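Local atomic coordinates of nitrite oxidoreductase subunit A (Kuenenia stuttgartiensis, PDB entry 7B04), a protein that belongs to the molybdopterin oxidoreductase family and holds an iron/sulfur cluster and a molybdenum atom. Residues G238-H252 with L745-W758. Sequence-based numbering, arbitrary orientation.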
ATOM      1  N   GLY B 238      21.865   5.033 -17.085  1.00 25.62           N
ATOM      2  CA  GLY B 238      23.160   4.655 -17.618  1.00 25.17           C
ATOM      3  C   GLY B 238      23.088   3.503 -18.595  1.00 28.49           C
ATOM      4  O   GLY B 238      24.017   3.311 -19.385  1.00 28.85           O
ATOM      5  N   MET B 239      22.005   2.720 -18.553  1.00 32.52           N
ATOM      6  CA  MET B 239      21.810   1.667 -19.543  1.00 31.04           C
ATOM      7  C   MET B 239      21.706   2.245 -20.949  1.00 31.54           C
ATOM      8  O   MET B 239      22.214   1.654 -21.908  1.00 35.64           O
ATOM      9  CB  MET B 239      20.557   0.862 -19.206  1.00 23.86           C
ATOM     10  CG  MET B 239      20.327  -0.341 -20.101  1.00 24.49           C
ATOM     11  SD  MET B 239      21.603  -1.592 -19.891  1.00 35.02           S
ATOM     12  CE  MET B 239      21.166  -2.230 -18.279  1.00 32.88           C
ATOM     13  N   TYR B 240      21.054   3.403 -21.091  1.00 28.86           N
ATOM     14  CA  TYR B 240      21.010   4.062 -22.391  1.00 31.44           C
ATOM     15  C   TYR B 240      22.399   4.490 -22.841  1.00 32.46           C
ATOM     16  O   TYR B 240      22.695   4.484 -24.041  1.00 36.22           O
ATOM     17  CB  TYR B 240      20.071   5.270 -22.349  1.00 27.48           C
ATOM     18  CG  TYR B 240      18.604   4.925 -22.218  1.00 29.27           C
ATOM     19  CD1 TYR B 240      18.170   3.606 -22.237  1.00 29.51           C
ATOM     20  CD2 TYR B 240      17.649   5.925 -22.090  1.00 30.71           C
ATOM     21  CE1 TYR B 240      16.827   3.293 -22.119  1.00 29.05           C
ATOM     22  CE2 TYR B 240      16.306   5.622 -21.977  1.00 27.07           C
ATOM     23  CZ  TYR B 240      15.901   4.307 -21.989  1.00 28.65           C
ATOM     24  OH  TYR B 240      14.562   4.009 -21.873  1.00 36.45           O
ATOM     25  N   ARG B 241      23.263   4.862 -21.894  1.00 32.69           N
ATOM     26  CA  ARG B 241      24.653   5.147 -22.228  1.00 33.02           C
ATOM     27  C   ARG B 241      25.376   3.880 -22.664  1.00 28.97           C
ATOM     28  O   ARG B 241      26.181   3.907 -23.604  1.00 27.96           O
ATOM     29  CB  ARG B 241      25.351   5.788 -21.028  1.00 32.20           C
ATOM     30  CG  ARG B 241      26.737   6.338 -21.306  1.00 28.71           C
ATOM     31  CD  ARG B 241      27.332   6.931 -20.037  1.00 28.77           C
ATOM     32  NE  ARG B 241      28.660   7.497 -20.256  1.00 35.43           N
ATOM     33  CZ  ARG B 241      28.887   8.765 -20.580  1.00 31.85           C
ATOM     34  NH1 ARG B 241      27.874   9.606 -20.728  1.00 32.26           N
ATOM     35  NH2 ARG B 241      30.130   9.193 -20.757  1.00 31.82           N
ATOM     36  N   PHE B 242      25.104   2.761 -21.988  1.00 32.62           N
ATOM     37  CA  PHE B 242      25.696   1.485 -22.380  1.00 36.64           C
ATOM     38  C   PHE B 242      25.298   1.108 -23.802  1.00 33.02           C
ATOM     39  O   PHE B 242      26.139   0.665 -24.593  1.00 27.24           O
ATOM     40  CB  PHE B 242      25.283   0.392 -21.397  1.00 37.44           C
ATOM     41  CG  PHE B 242      25.901  -0.946 -21.682  1.00 36.17           C
ATOM     42  CD1 PHE B 242      27.214  -1.208 -21.328  1.00 31.20           C
ATOM     43  CD2 PHE B 242      25.169  -1.944 -22.306  1.00 32.51           C
ATOM     44  CE1 PHE B 242      27.785  -2.440 -21.591  1.00 29.70           C
ATOM     45  CE2 PHE B 242      25.733  -3.175 -22.572  1.00 33.60           C
ATOM     46  CZ  PHE B 242      27.044  -3.424 -22.214  1.00 29.53           C
ATOM     47  N   ASN B 243      24.029   1.295 -24.090  1.00 31.04           N
ATOM     48  CA  ASN B 243      23.473   0.995 -25.419  1.00 36.67           C
ATOM     49  C   ASN B 243      24.207   1.858 -26.434  1.00 36.78           C
ATOM     50  O   ASN B 243      24.514   1.398 -27.508  1.00 37.27           O
ATOM     51  CB  ASN B 243      22.014   1.409 -25.426  1.00 30.00           C
ATOM     52  CG  ASN B 243      21.166   0.420 -24.689  1.00 30.00           C
ATOM     53  OD1 ASN B 243      21.571  -0.703 -24.519  1.00 30.00           O
ATOM     54  ND2 ASN B 243      19.990   0.820 -24.278  1.00 30.00           N
ATOM     55  N   ASN B 244      24.460   3.098 -26.076  1.00 36.39           N
ATOM     56  CA  ASN B 244      25.171   4.003 -27.000  1.00 38.68           C
ATOM     57  C   ASN B 244      26.580   3.480 -27.255  1.00 40.09           C
ATOM     58  O   ASN B 244      27.004   3.494 -28.378  1.00 39.44           O
ATOM     59  CB  ASN B 244      25.189   5.413 -26.432  1.00 30.00           C
ATOM     60  CG  ASN B 244      25.650   6.401 -27.459  1.00 30.00           C
ATOM     61  OD1 ASN B 244      25.810   6.051 -28.606  1.00 30.00           O
ATOM     62  ND2 ASN B 244      25.900   7.617 -27.045  1.00 30.00           N
ATOM     63  N   CYS B 245      27.239   2.998 -26.214  1.00 35.43           N
ATOM     64  CA  CYS B 245      28.630   2.509 -26.244  1.00 31.75           C
ATOM     65  C   CYS B 245      28.762   1.317 -27.172  1.00 30.53           C
ATOM     66  O   CYS B 245      29.823   1.052 -27.617  1.00 34.22           O
ATOM     67  CB  CYS B 245      29.004   2.018 -24.861  1.00 30.30           C
ATOM     68  SG  CYS B 245      29.701   3.295 -23.802  1.00 43.18           S
ATOM     69  N   LEU B 246      27.716   0.549 -27.325  1.00 35.78           N
ATOM     70  CA  LEU B 246      27.785  -0.635 -28.174  1.00 39.81           C
ATOM     71  C   LEU B 246      28.089  -0.306 -29.627  1.00 38.40           C
ATOM     72  O   LEU B 246      28.336  -1.230 -30.411  1.00 34.50           O
ATOM     73  CB  LEU B 246      26.480  -1.422 -28.083  1.00 32.49           C
ATOM     74  CG  LEU B 246      26.247  -2.095 -26.733  1.00 26.42           C
ATOM     75  CD1 LEU B 246      24.884  -2.734 -26.714  1.00 36.85           C
ATOM     76  CD2 LEU B 246      27.326  -3.126 -26.449  1.00 20.68           C
ATOM     77  N   ALA B 247      28.062   0.973 -30.007  1.00 36.73           N
ATOM     78  CA  ALA B 247      28.517   1.354 -31.338  1.00 30.36           C
ATOM     79  C   ALA B 247      29.960   0.928 -31.573  1.00 35.66           C
ATOM     80  O   ALA B 247      30.329   0.587 -32.702  1.00 40.30           O
ATOM     81  CB  ALA B 247      28.361   2.861 -31.539  1.00 32.15           C
ATOM     82  N   ILE B 248      30.790   0.949 -30.524  1.00 32.06           N
ATOM     83  CA  ILE B 248      32.167   0.476 -30.656  1.00 29.18           C
ATOM     84  C   ILE B 248      32.189  -0.999 -31.034  1.00 32.48           C
ATOM     85  O   ILE B 248      32.952  -1.422 -31.910  1.00 43.36           O
ATOM     86  CB  ILE B 248      32.956   0.724 -29.358  1.00 29.00           C
ATOM     87  CG1 ILE B 248      32.951   2.204 -28.983  1.00 35.52           C
ATOM     88  CG2 ILE B 248      34.388   0.238 -29.513  1.00 31.77           C
ATOM     89  CD1 ILE B 248      33.565   2.470 -27.622  1.00 37.24           C
ATOM     90  N   VAL B 249      31.361  -1.808 -30.367  1.00 30.84           N
ATOM     91  CA  VAL B 249      31.310  -3.235 -30.678  1.00 37.33           C
ATOM     92  C   VAL B 249      30.869  -3.443 -32.120  1.00 36.68           C
ATOM     93  O   VAL B 249      31.360  -4.341 -32.814  1.00 34.81           O
ATOM     94  CB  VAL B 249      30.386  -3.974 -29.693  1.00 36.25           C
ATOM     95  CG1 VAL B 249      30.715  -5.459 -29.669  1.00 31.96           C
ATOM     96  CG2 VAL B 249      30.501  -3.377 -28.302  1.00 26.47           C
ATOM     97  N   ASP B 250      29.939  -2.611 -32.593  1.00 35.89           N
ATOM     98  CA  ASP B 250      29.528  -2.678 -33.991  1.00 34.63           C
ATOM     99  C   ASP B 250      30.692  -2.346 -34.914  1.00 29.98           C
ATOM    100  O   ASP B 250      30.847  -2.960 -35.976  1.00 37.26           O
ATOM    101  CB  ASP B 250      28.355  -1.730 -34.234  1.00 35.79           C
ATOM    102  CG  ASP B 250      27.770  -1.874 -35.622  1.00 40.94           C
ATOM    103  OD1 ASP B 250      27.088  -2.889 -35.879  1.00 38.41           O
ATOM    104  OD2 ASP B 250      27.987  -0.970 -36.457  1.00 47.16           O
ATOM    105  N   ALA B 251      31.517  -1.369 -34.529  1.00 29.33           N
ATOM    106  CA  ALA B 251      32.711  -1.054 -35.307  1.00 35.18           C
ATOM    107  C   ALA B 251      33.659  -2.245 -35.368  1.00 33.08           C
ATOM    108  O   ALA B 251      34.280  -2.501 -36.405  1.00 36.81           O
ATOM    109  CB  ALA B 251      33.416   0.167 -34.717  1.00 37.86           C
ATOM    110  N   HIS B 252      33.792  -2.981 -34.261  1.00 32.85           N
ATOM    111  CA  HIS B 252      34.640  -4.169 -34.266  1.00 35.30           C
ATOM    112  C   HIS B 252      34.004  -5.297 -35.070  1.00 35.24           C
ATOM    113  O   HIS B 252      34.704  -6.049 -35.759  1.00 34.74           O
ATOM    114  CB  HIS B 252      34.917  -4.625 -32.834  1.00 33.07           C
ATOM    115  CG  HIS B 252      35.910  -3.772 -32.108  1.00 27.60           C
ATOM    116  ND1 HIS B 252      37.270  -3.878 -32.310  1.00 26.03           N
ATOM    117  CD2 HIS B 252      35.743  -2.800 -31.180  1.00 36.09           C
ATOM    118  CE1 HIS B 252      37.897  -3.009 -31.538  1.00 31.50           C
ATOM    119  NE2 HIS B 252      36.993  -2.341 -30.842  1.00 34.07           N
ATOM    120  N   LEU B 745      33.923  -5.669 -21.978  1.00 28.42           N
ATOM    121  CA  LEU B 745      33.813  -5.545 -23.428  1.00 28.51           C
ATOM    122  C   LEU B 745      35.071  -4.917 -24.013  1.00 32.30           C
ATOM    123  O   LEU B 745      35.545  -5.332 -25.078  1.00 32.95           O
ATOM    124  CB  LEU B 745      32.580  -4.718 -23.798  1.00 24.26           C
ATOM    125  CG  LEU B 745      31.212  -5.381 -23.631  1.00 22.61           C
ATOM    126  CD1 LEU B 745      30.103  -4.368 -23.857  1.00 18.87           C
ATOM    127  CD2 LEU B 745      31.065  -6.560 -24.580  1.00 16.93           C
ATOM    128  N   GLY B 746      35.631  -3.920 -23.327  1.00 33.04           N
ATOM    129  CA  GLY B 746      36.880  -3.336 -23.776  1.00 32.81           C
ATOM    130  C   GLY B 746      38.062  -4.259 -23.574  1.00 33.37           C
ATOM    131  O   GLY B 746      38.997  -4.264 -24.379  1.00 37.77           O
ATOM    132  N   GLU B 747      38.041  -5.046 -22.497  1.00 33.53           N
ATOM    133  CA  GLU B 747      39.116  -6.003 -22.260  1.00 31.89           C
ATOM    134  C   GLU B 747      39.122  -7.098 -23.320  1.00 34.00           C
ATOM    135  O   GLU B 747      40.188  -7.507 -23.791  1.00 36.29           O
ATOM    136  CB  GLU B 747      38.972  -6.605 -20.862  1.00 38.98           C
ATOM    137  CG  GLU B 747      40.072  -7.581 -20.480  1.00 44.95           C
ATOM    138  CD  GLU B 747      39.905  -8.118 -19.072  1.00 46.70           C
ATOM    139  OE1 GLU B 747      38.929  -7.729 -18.397  1.00 38.34           O
ATOM    140  OE2 GLU B 747      40.750  -8.930 -18.640  1.00 64.98           O
ATOM    141  N   LEU B 748      37.938  -7.578 -23.712  1.00 36.46           N
ATOM    142  CA  LEU B 748      37.863  -8.611 -24.740  1.00 33.71           C
ATOM    143  C   LEU B 748      38.142  -8.054 -26.127  1.00 36.02           C
ATOM    144  O   LEU B 748      38.675  -8.767 -26.985  1.00 39.36           O
ATOM    145  CB  LEU B 748      36.490  -9.279 -24.716  1.00 29.81           C
ATOM    146  CG  LEU B 748      36.146 -10.091 -23.468  1.00 35.19           C
ATOM    147  CD1 LEU B 748      34.716 -10.588 -23.548  1.00 34.25           C
ATOM    148  CD2 LEU B 748      37.114 -11.251 -23.301  1.00 32.44           C
ATOM    149  N   LEU B 749      37.801  -6.791 -26.368  1.00 40.17           N
ATOM    150  CA  LEU B 749      37.991  -6.175 -27.673  1.00 39.11           C
ATOM    151  C   LEU B 749      39.266  -5.351 -27.763  1.00 41.15           C
ATOM    152  O   LEU B 749      39.496  -4.708 -28.793  1.00 41.50           O
ATOM    153  CB  LEU B 749      36.778  -5.308 -28.028  1.00 30.57           C
ATOM    154  CG  LEU B 749      35.509  -6.123 -28.282  1.00 33.56           C
ATOM    155  CD1 LEU B 749      34.326  -5.218 -28.588  1.00 31.66           C
ATOM    156  CD2 LEU B 749      35.740  -7.122 -29.407  1.00 26.75           C
ATOM    157  N   ARG B 750      40.102  -5.369 -26.721  1.00 41.87           N
ATOM    158  CA  ARG B 750      41.354  -4.611 -26.683  1.00 36.21           C
ATOM    159  C   ARG B 750      41.119  -3.152 -27.067  1.00 38.05           C
ATOM    160  O   ARG B 750      41.823  -2.571 -27.896  1.00 43.27           O
ATOM    161  CB  ARG B 750      42.412  -5.261 -27.577  1.00 35.66           C
ATOM    162  CG  ARG B 750      42.378  -6.782 -27.555  1.00 43.69           C
ATOM    163  CD  ARG B 750      43.717  -7.375 -27.151  1.00 43.97           C
ATOM    164  N   ASP B 751      40.104  -2.561 -26.445  1.00 35.42           N
ATOM    165  CA  ASP B 751      39.691  -1.194 -26.718  1.00 35.20           C
ATOM    166  C   ASP B 751      39.642  -0.426 -25.408  1.00 37.64           C
ATOM    167  O   ASP B 751      39.053  -0.895 -24.430  1.00 49.90           O
ATOM    168  CB  ASP B 751      38.322  -1.159 -27.409  1.00 42.83           C
ATOM    169  CG  ASP B 751      38.193  -0.013 -28.391  1.00 44.66           C
ATOM    170  OD1 ASP B 751      38.389  -0.240 -29.604  1.00 44.66           O
ATOM    171  OD2 ASP B 751      37.890   1.115 -27.951  1.00 44.27           O
ATOM    172  N   LYS B 752      40.260   0.752 -25.396  1.00 35.88           N
ATOM    173  CA  LYS B 752      40.275   1.601 -24.213  1.00 36.62           C
ATOM    174  C   LYS B 752      39.083   2.546 -24.185  1.00 43.00           C
ATOM    175  O   LYS B 752      38.661   2.969 -23.102  1.00 50.96           O
ATOM    176  CB  LYS B 752      41.582   2.399 -24.145  1.00 26.66           C
ATOM    177  N   ARG B 753      38.593   2.950 -25.360  1.00 39.08           N
ATOM    178  CA  ARG B 753      37.429   3.827 -25.462  1.00 41.39           C
ATOM    179  C   ARG B 753      36.214   3.341 -24.672  1.00 41.00           C
ATOM    180  O   ARG B 753      35.313   4.144 -24.407  1.00 36.21           O
ATOM    181  CB  ARG B 753      37.033   3.982 -26.932  1.00 36.33           C
ATOM    182  CG  ARG B 753      38.112   4.602 -27.798  1.00 36.69           C
ATOM    183  CD  ARG B 753      37.743   4.561 -29.273  1.00 42.06           C
ATOM    184  NE  ARG B 753      37.671   3.202 -29.801  1.00 42.37           N
ATOM    185  CZ  ARG B 753      37.470   2.913 -31.082  1.00 42.17           C
ATOM    186  NH1 ARG B 753      37.327   3.890 -31.966  1.00 41.93           N
ATOM    187  NH2 ARG B 753      37.418   1.650 -31.481  1.00 43.98           N
ATOM    188  N   PHE B 754      36.157   2.066 -24.279  1.00 44.18           N
ATOM    189  CA  PHE B 754      35.053   1.620 -23.431  1.00 36.85           C
ATOM    190  C   PHE B 754      35.158   2.208 -22.032  1.00 37.09           C
ATOM    191  O   PHE B 754      34.180   2.745 -21.497  1.00 39.16           O
ATOM    192  CB  PHE B 754      35.004   0.093 -23.366  1.00 36.36           C
ATOM    193  CG  PHE B 754      34.326  -0.543 -24.544  1.00 36.39           C
ATOM    194  CD1 PHE B 754      32.942  -0.598 -24.623  1.00 33.37           C
ATOM    195  CD2 PHE B 754      35.072  -1.092 -25.569  1.00 32.83           C
ATOM    196  CE1 PHE B 754      32.322  -1.186 -25.708  1.00 29.13           C
ATOM    197  CE2 PHE B 754      34.458  -1.685 -26.650  1.00 36.61           C
ATOM    198  CZ  PHE B 754      33.083  -1.729 -26.721  1.00 33.37           C
ATOM    199  N   GLU B 755      36.338   2.112 -21.420  1.00 34.12           N
ATOM    200  CA  GLU B 755      36.515   2.647 -20.077  1.00 37.80           C
ATOM    201  C   GLU B 755      36.478   4.170 -20.054  1.00 34.52           C
ATOM    202  O   GLU B 755      36.179   4.752 -19.007  1.00 31.08           O
ATOM    203  CB  GLU B 755      37.814   2.112 -19.475  1.00 30.70           C
ATOM    204  CG  GLU B 755      37.594   0.848 -18.652  1.00 39.29           C
ATOM    205  CD  GLU B 755      38.841   0.356 -17.949  1.00 53.16           C
ATOM    206  OE1 GLU B 755      39.868   0.142 -18.628  1.00 57.83           O
ATOM    207  OE2 GLU B 755      38.792   0.180 -16.714  1.00 55.36           O
ATOM    208  N   ASP B 756      36.783   4.824 -21.178  1.00 37.21           N
ATOM    209  CA  ASP B 756      36.705   6.281 -21.232  1.00 37.43           C
ATOM    210  C   ASP B 756      35.269   6.763 -21.070  1.00 32.26           C
ATOM    211  O   ASP B 756      35.021   7.786 -20.420  1.00 30.89           O
ATOM    212  CB  ASP B 756      37.309   6.795 -22.537  1.00 42.25           C
ATOM    213  CG  ASP B 756      38.777   6.442 -22.675  1.00 44.81           C
ATOM    214  OD1 ASP B 756      39.404   6.109 -21.647  1.00 40.11           O
ATOM    215  OD2 ASP B 756      39.304   6.504 -23.807  1.00 49.40           O
ATOM    216  N   ASN B 757      34.310   6.045 -21.658  1.00 30.96           N
ATOM    217  CA  ASN B 757      32.910   6.426 -21.533  1.00 33.04           C
ATOM    218  C   ASN B 757      32.393   6.230 -20.114  1.00 34.51           C
ATOM    219  O   ASN B 757      31.355   6.800 -19.761  1.00 35.21           O
ATOM    220  CB  ASN B 757      32.056   5.637 -22.528  1.00 38.23           C
ATOM    221  CG  ASN B 757      31.934   6.333 -23.871  1.00 45.82           C
ATOM    222  OD1 ASN B 757      31.075   7.196 -24.062  1.00 41.17           O
ATOM    223  ND2 ASN B 757      32.802   5.969 -24.807  1.00 40.51           N
ATOM    224  N   TRP B 758      33.066   5.405 -19.312  1.00 36.22           N
ATOM    225  CA  TRP B 758      32.707   5.163 -17.919  1.00 31.03           C
ATOM    226  C   TRP B 758      33.844   5.542 -16.973  1.00 30.48           C
ATOM    227  O   TRP B 758      33.962   4.982 -15.883  1.00 35.09           O
ATOM    228  CB  TRP B 758      32.304   3.703 -17.717  1.00 32.95           C
ATOM    229  CG  TRP B 758      31.144   3.312 -18.566  1.00 30.05           C
ATOM    230  CD1 TRP B 758      31.192   2.738 -19.800  1.00 32.35           C
ATOM    231  CD2 TRP B 758      29.758   3.479 -18.253  1.00 29.38           C
ATOM    232  NE1 TRP B 758      29.920   2.530 -20.276  1.00 33.68           N
ATOM    233  CE2 TRP B 758      29.022   2.977 -19.345  1.00 27.61           C
ATOM    234  CE3 TRP B 758      29.067   4.002 -17.156  1.00 35.37           C
ATOM    235  CZ2 TRP B 758      27.630   2.983 -19.370  1.00 24.89           C
ATOM    236  CZ3 TRP B 758      27.685   4.006 -17.184  1.00 32.29           C
ATOM    237  CH2 TRP B 758      26.981   3.500 -18.283  1.00 23.53           C
TER
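Arg241 meets the backbone carbonyl of Asn757 side-on, with NE at 2.8 Å and NH2 at 2.9 Å from Asn757 O. Its chain is extended from CG to NE, which carries the guanidinium past the Trp758 ring. Near the far end, His252 NE2 donates to Asp751 OD1 at 2.8 Å, from above the carboxylate plane. Arg753 grips the same carboxylate side-on, with NE on the syn lone pair of OD2 and NH2 on OD1. This salt bridge probably helps to fix the rotation of the carboxylate that His252 meets.

The setting is a helical hairpin within the molybdopterin oxidoreductase fold. The end of helix 734-749 and helix 753-757, joined by a turn at Arg750 to Lys752, pack along kinked helix 238-252. Helix 745-749 runs nearly parallel to 238-252 (8°), and helix 753-757 returns antiparallel (170°). Helix 174-191 also packs on Leu745 and Leu749.

The rings of Phe754, Trp758 and His252 take contacts along the helix. Ile248 CD1 sits over the centre of one Phe754 face, 4.1 Å from the ring centroid, while Val249 CG2 meets the ring edge. Arg241 CD lies over the six-membered ring of Trp758, and Cys245 SG approaches the indole obliquely. Leu749 CB lies over the His252 ring.

Among apolar contacts, Leu745 CD1 touches Phe242 CZ at 3.6 Å. Leu749 CD1 reaches Val249 CG1.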